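GTP cyclohydrolase (Enterococcus faecalis, PDB 2R41) is of unknown function, a small alpha-beta protein of the DUF960 family that carries the name GTP cyclohydrolase without an established activity. Local coordinates at residues 48-53 against 65-70; 59-64 against 80-85. All coordinates share one frame; numbering follows the deposited sequence.

In the fold
Contacts 1 and 2 share strand 60-66 and grip it toward its two ends, their centres about 19 Å apart. Contact 1 (48-53 against 65-70) pairs the end of that strand with the start of strand 49-57 inside the sheet, its centre about 9 Å from the centre of the chain; one face is a phenylalanine and leucine layer under helix 26-40, the other mixes polar and apolar groups. Contact 2 (59-64 against 80-85) lies farther out, about 14 Å from the centre, where a loop meets the strand's beginning mainly through backbone bonds, beside other subunits. Between them, Phe52 packs on Val63, and Asp53 O probably accepts a hydrogen bond from His64 N.

Contact 1: 48-53 against 65-70; sequences DLLHFD and FSQENS
Two backbone hydrogen bonds between His51 and Ser66 tie the open end of the antiparallel beta hairpin made by strands 49-57 and 60-66. His51 N donates a hydrogen bond to Ser66 O at 2.9 Å, nearly along the C=O axis. The return bond, from Ser66 N to His51 O, measures 3.1 Å and is straighter at the hydrogen (166°), but its donor stands above the carbonyl plane. Together they make His51 and Ser66 a hydrogen-bonded pair, followed by the non-hydrogen-bonded pair Phe52 and Phe65. Past Ser66 the direct ladder gives way to a water that donates to Leu49 O and accepts from Glu68 N, bridging the two segments where they part.

On the face carrying Phe52 and Phe65 the packing is apolar. Phe65, its CG anti to the backbone N, brings CE1 to within 3.6 Å of Leu50 CG, which meets the ring at its edge. Its CD1 lies 3.8 Å from Phe52 CE1, the two rings inclined at 38°, neither stacked nor perpendicular. Helix 26-40 covers this layer, with Ile36 on Leu50 and Phe52, and Leu40 on Phe65. Gln67 runs beside Leu50, pointing the same way, and its amide is held at both ends: OE1 accepts from Asn47 N and NE2 donates to Pro45 O, which pins this side chain to the loop before strand 49-57.

The opposite face, with His51 and Ser66, mixes polar and apolar groups: the His51 ring meets Phe91 of strand 89-94, and Leu49 CD2 touches Glu68 OE1. Glu68, its chain bent at chi2, crosses the imidazole at about a right angle, ring and carboxylate planes 89° apart, and sets OE1 at the ring's edge, 3.3 Å from His51 CE1.

Contact 2: 59-64 against 80-85; sequences GKVTVH and FSYSTA
Val61 meets Tyr82 at the base of its side chain, where the loop after strand 73-78 reaches the start of strand 60-66. Val61 directs CG2, anti to its own carbonyl carbon, at this base: 3.6 Å from Tyr82 CA and 4.0 Å from Tyr82 CB, at the edge of the ring. The tyrosine starts toward the strand, but with CG anti to the backbone N (chi1 178°) its ring leads away, and it touches Asn56 of strand 49-57. The Lys60 and Ser81 side chains diverge, although Lys60 CB still touches Phe80 O. Phe80 packs on Ser31 of helix 26-40 and on Asp30 of a second subunit, while Lys60 packs on Asp11 of that same subunit.

The backbone does the binding. Val61 N donates to Phe80 O at 2.9 Å and Tyr82 N to Gly59 O, flanking Lys60 and Ser81, an antiparallel non-hydrogen-bonded pair. Both donors sit about 30° out of the acceptor's carbonyl plane. A water donates to Gly59 O and also hydrogen-bonds Ser81 OG.

Gly59 O thus takes two hydrogen bonds, one from the chain and one from solvent, so main-chain polarity fastens this corner; the side chains add a small apolar patch at Val61 and Tyr82, and Ser81 OG shares the water.

Contact 1: 48-53 against 65-70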
loop_
_atom_site.group_PDB
_atom_site.type_symbol
_atom_site.label_atom_id
_atom_site.label_comp_id
_atom_site.label_asym_id
_atom_site.label_seq_id
_atom_site.Cartn_x
_atom_site.Cartn_y
_atom_site.Cartn_z
ATOM N N ASP C 48 -15.643 20.406 -7.782
ATOM C CA ASP C 48 -14.598 19.613 -7.168
ATOM C C ASP C 48 -14.974 19.231 -5.767
ATOM O O ASP C 48 -14.213 18.572 -5.094
ATOM C CB ASP C 48 -13.284 20.372 -7.154
ATOM C CG ASP C 48 -13.324 21.609 -6.270
ATOM O OD1 ASP C 48 -14.308 21.776 -5.512
ATOM O OD2 ASP C 48 -12.365 22.419 -6.309
ATOM N N LEU C 49 -16.133 19.681 -5.303
ATOM C CA LEU C 49 -16.590 19.310 -3.968
ATOM C C LEU C 49 -18.057 18.930 -3.973
ATOM O O LEU C 49 -18.881 19.633 -4.557
ATOM C CB LEU C 49 -16.345 20.427 -2.999
ATOM C CG LEU C 49 -16.938 20.176 -1.625
ATOM C CD1 LEU C 49 -16.026 19.345 -0.775
ATOM C CD2 LEU C 49 -17.100 21.552 -1.028
ATOM N N LEU C 50 -18.361 17.795 -3.346
ATOM C CA LEU C 50 -19.637 17.120 -3.519
ATOM C C LEU C 50 -20.273 16.824 -2.182
ATOM O O LEU C 50 -19.615 16.230 -1.312
ATOM C CB LEU C 50 -19.373 15.817 -4.224
ATOM C CG LEU C 50 -19.515 15.767 -5.733
ATOM C CD1 LEU C 50 -18.976 16.939 -6.453
ATOM C CD2 LEU C 50 -18.859 14.528 -6.214
ATOM N N HIS C 51 -21.528 17.236 -1.994
ATOM C CA HIS C 51 -22.232 17.023 -0.721
ATOM C C HIS C 51 -23.025 15.727 -0.821
ATOM O O HIS C 51 -23.707 15.475 -1.820
ATOM C CB HIS C 51 -23.200 18.158 -0.405
ATOM C CG HIS C 51 -22.575 19.534 -0.356
ATOM N ND1 HIS C 51 -21.661 19.993 -1.292
ATOM C CD2 HIS C 51 -22.798 20.584 0.478
ATOM C CE1 HIS C 51 -21.334 21.250 -1.026
ATOM N NE2 HIS C 51 -22.009 21.632 0.042
ATOM N N PHE C 52 -22.944 14.886 0.198
ATOM C CA PHE C 52 -23.864 13.764 0.285
ATOM C C PHE C 52 -24.555 13.718 1.629
ATOM O O PHE C 52 -23.886 13.560 2.630
ATOM C CB PHE C 52 -23.120 12.475 0.090
ATOM C CG PHE C 52 -22.470 12.356 -1.259
ATOM C CD1 PHE C 52 -23.178 11.886 -2.344
ATOM C CD2 PHE C 52 -21.128 12.682 -1.433
ATOM C CE1 PHE C 52 -22.571 11.762 -3.567
ATOM C CE2 PHE C 52 -20.540 12.574 -2.646
ATOM C CZ PHE C 52 -21.259 12.110 -3.718
ATOM N N ASP C 53 -25.876 13.857 1.665
ATOM C CA ASP C 53 -26.589 13.587 2.899
ATOM C C ASP C 53 -27.013 12.114 2.962
ATOM O O ASP C 53 -27.548 11.571 1.977
ATOM C CB ASP C 53 -27.803 14.482 3.043
ATOM C CG ASP C 53 -27.440 15.952 3.068
ATOM O OD1 ASP C 53 -27.883 16.720 2.147
ATOM O OD2 ASP C 53 -26.707 16.338 4.014
ATOM N N PHE C 65 -27.692 13.603 -2.968
ATOM C CA PHE C 65 -26.528 14.317 -3.513
ATOM C C PHE C 65 -26.862 15.749 -3.928
ATOM O O PHE C 65 -27.952 16.014 -4.450
ATOM C CB PHE C 65 -25.968 13.585 -4.735
ATOM C CG PHE C 65 -25.107 14.447 -5.622
ATOM C CD1 PHE C 65 -23.860 14.893 -5.190
ATOM C CD2 PHE C 65 -25.554 14.831 -6.885
ATOM C CE1 PHE C 65 -23.062 15.705 -6.012
ATOM C CE2 PHE C 65 -24.764 15.640 -7.722
ATOM C CZ PHE C 65 -23.515 16.080 -7.292
ATOM N N SER C 66 -25.911 16.657 -3.729
ATOM C CA SER C 66 -25.995 17.993 -4.310
ATOM C C SER C 66 -24.608 18.592 -4.373
ATOM O O SER C 66 -23.685 18.014 -3.817
ATOM C CB SER C 66 -26.935 18.905 -3.495
ATOM O OG SER C 66 -26.472 19.135 -2.169
ATOM N N GLN C 67 -24.479 19.736 -5.045
ATOM C CA GLN C 67 -23.240 20.498 -5.152
ATOM C C GLN C 67 -23.566 21.989 -5.301
ATOM O O GLN C 67 -24.656 22.347 -5.766
ATOM C CB GLN C 67 -22.366 20.001 -6.323
ATOM C CG GLN C 67 -22.988 20.085 -7.716
ATOM C CD GLN C 67 -22.143 19.439 -8.805
ATOM O OE1 GLN C 67 -20.979 19.130 -8.601
ATOM N NE2 GLN C 67 -22.731 19.242 -9.975
ATOM N N GLU C 68 -22.613 22.824 -4.872
ATOM C CA GLU C 68 -22.627 24.281 -5.024
ATOM C C GLU C 68 -22.695 24.596 -6.520
ATOM O O GLU C 68 -22.110 23.867 -7.332
ATOM C CB GLU C 68 -21.336 24.890 -4.428
ATOM C CG GLU C 68 -21.185 24.851 -2.875
ATOM C CD GLU C 68 -19.740 24.507 -2.371
ATOM O OE1 GLU C 68 -19.603 24.086 -1.194
ATOM O OE2 GLU C 68 -18.746 24.635 -3.131
ATOM N N ASN C 69 -23.414 25.661 -6.891
ATOM C CA ASN C 69 -23.486 26.099 -8.304
ATOM C C ASN C 69 -24.170 25.125 -9.230
ATOM O O ASN C 69 -23.763 24.998 -10.394
ATOM C CB ASN C 69 -22.089 26.346 -8.899
ATOM C CG ASN C 69 -21.452 27.573 -8.361
ATOM O OD1 ASN C 69 -22.128 28.443 -7.795
ATOM N ND2 ASN C 69 -20.135 27.661 -8.517
ATOM N N SER C 70 -25.178 24.416 -8.743
ATOM C CA SER C 70 -25.867 23.498 -9.618
ATOM C C SER C 70 -27.220 23.171 -9.074
ATOM O O SER C 70 -27.429 23.159 -7.872
ATOM C CB SER C 70 -25.040 22.232 -9.841
ATOM O OG SER C 70 -25.819 21.225 -10.472
HETATM O O HOH W 1 -20.493 21.799 -3.867
#

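Contact 2: 59-64 against 80-85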
loop_
_atom_site.group_PDB
_atom_site.type_symbol
_atom_site.label_atom_id
_atom_site.label_comp_id
_atom_site.label_asym_id
_atom_site.label_seq_id
_atom_site.Cartn_x
_atom_site.Cartn_y
_atom_site.Cartn_z
ATOM N N GLY C 59 -35.114 2.310 7.521
ATOM C CA GLY C 59 -34.070 1.435 8.046
ATOM C C GLY C 59 -32.936 1.275 7.063
ATOM O O GLY C 59 -31.864 0.847 7.453
ATOM N N LYS C 60 -33.166 1.615 5.794
ATOM C CA LYS C 60 -32.117 1.569 4.784
ATOM C C LYS C 60 -31.489 2.943 4.502
ATOM O O LYS C 60 -32.102 3.958 4.785
ATOM C CB LYS C 60 -32.665 0.968 3.519
ATOM C CG LYS C 60 -32.980 -0.452 3.721
ATOM C CD LYS C 60 -33.031 -1.214 2.411
ATOM C CE LYS C 60 -33.809 -2.535 2.577
ATOM N NZ LYS C 60 -33.481 -3.256 3.848
ATOM N N VAL C 61 -30.278 3.000 3.945
ATOM C CA VAL C 61 -29.653 4.303 3.758
ATOM C C VAL C 61 -30.104 4.933 2.455
ATOM O O VAL C 61 -30.201 4.256 1.426
ATOM C CB VAL C 61 -28.127 4.231 3.792
ATOM C CG1 VAL C 61 -27.565 5.524 3.351
ATOM C CG2 VAL C 61 -27.659 4.002 5.167
ATOM N N THR C 62 -30.390 6.226 2.492
ATOM C CA THR C 62 -30.589 6.956 1.250
ATOM C C THR C 62 -29.673 8.151 1.210
ATOM O O THR C 62 -29.602 8.938 2.163
ATOM C CB THR C 62 -32.044 7.419 1.010
ATOM O OG1 THR C 62 -32.838 6.312 0.595
ATOM C CG2 THR C 62 -32.086 8.400 -0.117
ATOM N N VAL C 63 -28.989 8.275 0.081
ATOM C CA VAL C 63 -28.041 9.317 -0.120
ATOM C C VAL C 63 -28.668 10.383 -0.996
ATOM O O VAL C 63 -29.055 10.106 -2.133
ATOM C CB VAL C 63 -26.801 8.757 -0.800
ATOM C CG1 VAL C 63 -25.815 9.848 -1.075
ATOM C CG2 VAL C 63 -26.161 7.720 0.078
ATOM N N HIS C 64 -28.779 11.581 -0.445
ATOM C CA HIS C 64 -29.111 12.735 -1.233
ATOM C C HIS C 64 -27.791 13.306 -1.678
ATOM O O HIS C 64 -26.878 13.463 -0.865
ATOM C CB HIS C 64 -29.835 13.764 -0.384
ATOM C CG HIS C 64 -30.284 14.957 -1.155
ATOM N ND1 HIS C 64 -31.370 14.924 -2.004
ATOM C CD2 HIS C 64 -29.792 16.214 -1.216
ATOM C CE1 HIS C 64 -31.536 16.116 -2.545
ATOM N NE2 HIS C 64 -30.587 16.915 -2.091
ATOM N N PHE C 80 -28.050 -0.858 1.704
ATOM C CA PHE C 80 -27.502 -0.993 3.069
ATOM C C PHE C 80 -28.376 -0.527 4.226
ATOM O O PHE C 80 -29.289 0.259 4.061
ATOM C CB PHE C 80 -26.082 -0.410 3.154
ATOM C CG PHE C 80 -25.193 -0.948 2.100
ATOM C CD1 PHE C 80 -24.933 -2.328 2.042
ATOM C CD2 PHE C 80 -24.691 -0.124 1.115
ATOM C CE1 PHE C 80 -24.139 -2.871 1.037
ATOM C CE2 PHE C 80 -23.897 -0.642 0.096
ATOM C CZ PHE C 80 -23.616 -2.015 0.056
ATOM N N SER C 81 -28.076 -1.046 5.398
ATOM C CA SER C 81 -28.813 -0.741 6.585
ATOM C C SER C 81 -28.411 0.609 7.169
ATOM O O SER C 81 -27.204 0.897 7.352
ATOM C CB SER C 81 -28.535 -1.810 7.611
ATOM O OG SER C 81 -29.746 -2.213 8.165
ATOM N N TYR C 82 -29.421 1.427 7.475
ATOM C CA TYR C 82 -29.211 2.688 8.170
ATOM C C TYR C 82 -28.943 2.444 9.639
ATOM O O TYR C 82 -29.493 1.519 10.229
ATOM C CB TYR C 82 -30.413 3.624 8.008
ATOM C CG TYR C 82 -30.270 4.944 8.762
ATOM C CD1 TYR C 82 -29.679 6.053 8.161
ATOM C CD2 TYR C 82 -30.723 5.075 10.067
ATOM C CE1 TYR C 82 -29.554 7.262 8.845
ATOM C CE2 TYR C 82 -30.605 6.259 10.755
ATOM C CZ TYR C 82 -30.019 7.355 10.149
ATOM O OH TYR C 82 -29.906 8.545 10.853
ATOM N N SER C 83 -28.072 3.286 10.189
ATOM C CA SER C 83 -27.756 3.350 11.595
ATOM C C SER C 83 -27.686 4.819 12.044
ATOM O O SER C 83 -27.212 5.679 11.318
ATOM C CB SER C 83 -26.441 2.657 11.847
ATOM O OG SER C 83 -25.810 3.228 12.975
ATOM N N THR C 84 -28.156 5.107 13.252
ATOM C CA THR C 84 -28.211 6.487 13.757
ATOM C C THR C 84 -26.806 6.982 14.131
ATOM O O THR C 84 -26.580 8.189 14.350
ATOM C CB THR C 84 -29.027 6.552 15.023
ATOM O OG1 THR C 84 -28.208 6.052 16.091
ATOM C CG2 THR C 84 -30.340 5.722 14.890
ATOM N N ALA C 85 -25.887 6.016 14.226
ATOM C CA ALA C 85 -24.482 6.247 14.541
ATOM C C ALA C 85 -23.738 6.878 13.377
ATOM O O ALA C 85 -22.729 7.539 13.582
ATOM C CB ALA C 85 -23.806 4.929 14.941
HETATM O O HOH W 2 -32.227 -1.093 9.658
#